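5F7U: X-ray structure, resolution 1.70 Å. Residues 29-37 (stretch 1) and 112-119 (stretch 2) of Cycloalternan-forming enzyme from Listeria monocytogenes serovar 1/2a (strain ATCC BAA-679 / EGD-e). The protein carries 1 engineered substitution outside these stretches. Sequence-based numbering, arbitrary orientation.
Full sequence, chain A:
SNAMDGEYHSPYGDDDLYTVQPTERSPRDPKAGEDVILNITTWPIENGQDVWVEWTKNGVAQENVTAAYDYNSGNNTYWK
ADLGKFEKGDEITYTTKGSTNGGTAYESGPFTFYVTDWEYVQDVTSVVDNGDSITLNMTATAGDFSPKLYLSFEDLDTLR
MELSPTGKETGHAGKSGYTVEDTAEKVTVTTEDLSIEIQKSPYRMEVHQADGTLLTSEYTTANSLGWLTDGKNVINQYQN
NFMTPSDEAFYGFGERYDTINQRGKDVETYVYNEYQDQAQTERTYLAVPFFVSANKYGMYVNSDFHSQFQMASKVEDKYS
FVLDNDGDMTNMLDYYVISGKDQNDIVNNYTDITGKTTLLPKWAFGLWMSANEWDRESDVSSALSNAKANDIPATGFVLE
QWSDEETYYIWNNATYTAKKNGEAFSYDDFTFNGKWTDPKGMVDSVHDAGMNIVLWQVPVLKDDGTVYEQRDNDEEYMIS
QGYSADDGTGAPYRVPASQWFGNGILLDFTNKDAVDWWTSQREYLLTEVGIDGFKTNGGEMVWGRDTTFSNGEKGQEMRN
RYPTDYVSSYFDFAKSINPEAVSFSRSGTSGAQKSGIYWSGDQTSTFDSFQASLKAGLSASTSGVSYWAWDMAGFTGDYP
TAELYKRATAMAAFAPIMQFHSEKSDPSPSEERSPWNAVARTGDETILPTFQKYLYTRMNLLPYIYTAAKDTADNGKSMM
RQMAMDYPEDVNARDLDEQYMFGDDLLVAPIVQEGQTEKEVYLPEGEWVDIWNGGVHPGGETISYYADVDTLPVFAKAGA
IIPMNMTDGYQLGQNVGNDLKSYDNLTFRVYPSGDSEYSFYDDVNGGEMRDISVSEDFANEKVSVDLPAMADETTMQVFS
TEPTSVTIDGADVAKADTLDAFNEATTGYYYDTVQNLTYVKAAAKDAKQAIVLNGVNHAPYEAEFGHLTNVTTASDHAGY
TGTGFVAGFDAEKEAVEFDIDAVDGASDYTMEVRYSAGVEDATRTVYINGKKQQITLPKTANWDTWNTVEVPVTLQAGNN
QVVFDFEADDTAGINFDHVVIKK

Stretch 1, residues 29-37: DPKAGEDVI
Stretch 2, residues 112-119: TFYVTDWE

How do the backbones meet? They touch through a single beta bridge that pairs Lys31 with Thr116, their CA atoms 4.6 Å apart, the two backbones running in the same general direction there, with Thr116 bonding to the residues on either side of Lys31. Ala32 N donates to Thr116 O at 2.8 Å, and Thr116 N reaches back to Pro30 O at 3.5 Å, a weak bond although its angle at hydrogen is 159°. CA-H...O contacts fill in around this pair: Lys31 CA lies 3.3 Å from Thr116 O, and Val115 CA lies 3.6 Å from Pro30 O. A water completes the seam, donating to Pro30 O at 2.8 Å and to Tyr114 O at 2.7 Å. The backbone is extended at Pro30 (phi/psi -66/135), Lys31 (-98/167), Val115 (-84/128) and Thr116 (-113/163).

Which bump fills which hollow? The Pro30 ring, puckered C-gamma exo, lies over one face of Phe113. Pro30 CG is 4.0 Å from the centroid of the Phe113 ring, 24° off the normal, in a CH-pi contact, and Pro30 CG is 3.7 Å from Phe113 CE1. Phe113 points toward stretch 1 with chi1 at 63° (p) and chi2 at 88°, so the flat ring offers a broad surface to the compact proline. Val36, a t rotamer also pointing toward its partner, brings CG1 to 3.9 Å from Phe113 CZ, approaching the ring obliquely. All three residues are buried, as suits their apolar side chains.

What packs against the start of the turn? Val115, chi1 t, sets CG1 3.6 Å from Lys31 C and 3.5 Å from Ala32 N, so its methyl rests on the peptide link between them. The short Ala32 side chain approaches Val115 loosely, CB to CG1 4.5 Å, and its CB lies 3.9 Å from Asp117 OD2. Lys31, its CA-to-CB bond directed away overall, still lays its aliphatic chain alongside: CG is 3.6 Å from Thr116 OG1 (Thr116 chi1 p), and CE is 4.2 Å from Trp118 NE1, oblique to the indole. Its chi angles run m, t, t, p; those of Trp118 are -71° and 98°.

What shapes the loop that presents these groups? Lys31 to Glu34 form a type II turn, closed by Glu34 N to Lys31 O at 3.2 Å. Ala32 (-50/136) leads into Gly33 (77/2), whose positive phi favours glycine. Glu34, chi1 m and chi2 t, folds back so that OE1 accepts from Lys31 N at 2.9 Å. Within stretch 2, Asp117 OD1 accepts from Trp118 N at 2.8 Å. Together the stretches bury 420 Å².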

# COMPACT_ATOMS: atom_id res chain seq x y z
N ASP A 29 -2.12 15.25 31.23
CA ASP A 29 -2.88 14.32 32.07
C ASP A 29 -1.91 13.80 33.13
O ASP A 29 -1.23 12.82 32.90
CB ASP A 29 -3.43 13.14 31.23
CG ASP A 29 -4.38 13.59 30.12
OD1 ASP A 29 -5.38 14.29 30.39
OD2 ASP A 29 -4.16 13.19 28.97
N PRO A 30 -1.82 14.50 34.28
CA PRO A 30 -0.81 14.17 35.30
C PRO A 30 -1.04 12.80 35.94
O PRO A 30 -2.18 12.44 36.29
CB PRO A 30 -0.99 15.27 36.34
CG PRO A 30 -1.56 16.42 35.56
CD PRO A 30 -2.54 15.75 34.63
N LYS A 31 0.06 12.06 36.06
CA LYS A 31 0.10 10.81 36.80
C LYS A 31 0.67 11.09 38.19
O LYS A 31 1.25 12.16 38.43
CB LYS A 31 0.96 9.78 36.08
CG LYS A 31 0.41 9.33 34.73
CD LYS A 31 1.37 8.30 34.14
CE LYS A 31 1.28 8.19 32.64
NZ LYS A 31 1.83 9.39 31.94
N ALA A 32 0.52 10.12 39.09
CA ALA A 32 1.09 10.20 40.44
C ALA A 32 2.57 10.59 40.42
O ALA A 32 3.36 10.08 39.61
CB ALA A 32 0.90 8.87 41.16
N GLY A 33 2.95 11.51 41.31
CA GLY A 33 4.34 11.93 41.46
C GLY A 33 4.89 12.88 40.41
O GLY A 33 6.07 13.24 40.47
N GLU A 34 4.07 13.28 39.45
CA GLU A 34 4.49 14.22 38.40
C GLU A 34 4.20 15.66 38.77
O GLU A 34 3.07 16.02 39.10
CB GLU A 34 3.83 13.88 37.04
CG GLU A 34 4.21 12.49 36.54
CD GLU A 34 3.65 12.18 35.17
OE1 GLU A 34 2.55 12.69 34.82
OE2 GLU A 34 4.28 11.37 34.45
N ASP A 35 5.23 16.49 38.70
CA ASP A 35 5.06 17.92 38.92
C ASP A 35 4.18 18.55 37.83
O ASP A 35 4.40 18.32 36.65
CB ASP A 35 6.43 18.60 38.98
CG ASP A 35 6.31 20.07 39.26
OD1 ASP A 35 5.61 20.40 40.25
OD2 ASP A 35 6.91 20.88 38.52
N VAL A 36 3.19 19.34 38.25
CA VAL A 36 2.19 19.90 37.33
C VAL A 36 2.44 21.40 37.19
O VAL A 36 2.39 22.15 38.17
CB VAL A 36 0.75 19.64 37.81
CG1 VAL A 36 -0.28 20.22 36.83
CG2 VAL A 36 0.51 18.13 38.00
N ILE A 37 2.74 21.80 35.95
CA ILE A 37 2.96 23.21 35.62
C ILE A 37 1.83 23.74 34.75
O ILE A 37 1.40 23.08 33.79
CB ILE A 37 4.30 23.42 34.86
CG1 ILE A 37 5.49 22.91 35.70
CG2 ILE A 37 4.50 24.88 34.42
CD1 ILE A 37 5.74 23.68 36.98
N THR A 112 -10.60 20.57 35.53
CA THR A 112 -10.41 19.47 36.47
C THR A 112 -9.49 18.44 35.87
O THR A 112 -9.58 18.17 34.67
CB THR A 112 -11.77 18.85 36.89
OG1 THR A 112 -12.56 19.83 37.58
CG2 THR A 112 -11.60 17.59 37.80
N PHE A 113 -8.59 17.88 36.68
CA PHE A 113 -7.88 16.65 36.29
C PHE A 113 -7.87 15.65 37.42
O PHE A 113 -7.97 16.04 38.60
CB PHE A 113 -6.46 16.91 35.71
CG PHE A 113 -5.48 17.54 36.69
CD1 PHE A 113 -4.68 16.75 37.54
CD2 PHE A 113 -5.29 18.93 36.70
CE1 PHE A 113 -3.75 17.34 38.39
CE2 PHE A 113 -4.35 19.53 37.54
CZ PHE A 113 -3.58 18.74 38.40
N TYR A 114 -7.79 14.38 37.06
CA TYR A 114 -7.79 13.28 38.02
C TYR A 114 -6.45 12.57 37.91
O TYR A 114 -6.06 12.13 36.83
CB TYR A 114 -8.94 12.31 37.75
CG TYR A 114 -10.29 12.96 37.65
CD1 TYR A 114 -11.10 13.14 38.79
CD2 TYR A 114 -10.80 13.39 36.40
CE1 TYR A 114 -12.34 13.75 38.69
CE2 TYR A 114 -12.04 13.99 36.31
CZ TYR A 114 -12.81 14.16 37.45
OH TYR A 114 -14.05 14.75 37.33
N VAL A 115 -5.76 12.45 39.03
CA VAL A 115 -4.40 11.95 39.03
C VAL A 115 -4.41 10.42 39.03
O VAL A 115 -5.06 9.78 39.86
CB VAL A 115 -3.59 12.55 40.19
CG1 VAL A 115 -2.18 12.00 40.21
CG2 VAL A 115 -3.57 14.08 40.06
N THR A 116 -3.68 9.85 38.07
CA THR A 116 -3.77 8.44 37.76
C THR A 116 -2.48 7.67 38.09
O THR A 116 -1.42 8.26 38.29
CB THR A 116 -4.05 8.26 36.26
OG1 THR A 116 -3.06 8.99 35.52
CG2 THR A 116 -5.45 8.81 35.90
N ASP A 117 -2.61 6.34 38.16
CA ASP A 117 -1.46 5.45 38.14
C ASP A 117 -1.86 4.13 37.51
O ASP A 117 -3.06 3.85 37.36
CB ASP A 117 -0.87 5.25 39.56
CG ASP A 117 0.63 4.94 39.55
OD1 ASP A 117 1.21 4.60 38.49
OD2 ASP A 117 1.25 5.04 40.63
N TRP A 118 -0.86 3.36 37.11
CA TRP A 118 -1.08 2.06 36.47
C TRP A 118 -1.56 0.99 37.43
O TRP A 118 -1.06 0.88 38.56
CB TRP A 118 0.19 1.61 35.72
CG TRP A 118 0.44 2.44 34.50
CD1 TRP A 118 1.29 3.51 34.37
CD2 TRP A 118 -0.21 2.30 33.24
NE1 TRP A 118 1.21 4.03 33.10
CE2 TRP A 118 0.28 3.32 32.39
CE3 TRP A 118 -1.20 1.42 32.75
CZ2 TRP A 118 -0.14 3.46 31.06
CZ3 TRP A 118 -1.64 1.57 31.43
CH2 TRP A 118 -1.10 2.58 30.59
N GLU A 119 -2.53 0.20 36.97
CA GLU A 119 -2.97 -1.03 37.64
C GLU A 119 -2.86 -2.12 36.59
O GLU A 119 -3.14 -1.88 35.40
CB GLU A 119 -4.41 -0.91 38.10
CG GLU A 119 -4.64 0.18 39.15
CD GLU A 119 -6.08 0.32 39.58
OE1 GLU A 119 -7.00 -0.29 38.97
OE2 GLU A 119 -6.30 1.07 40.55
O HOH W 1 -4.46 12.57 34.66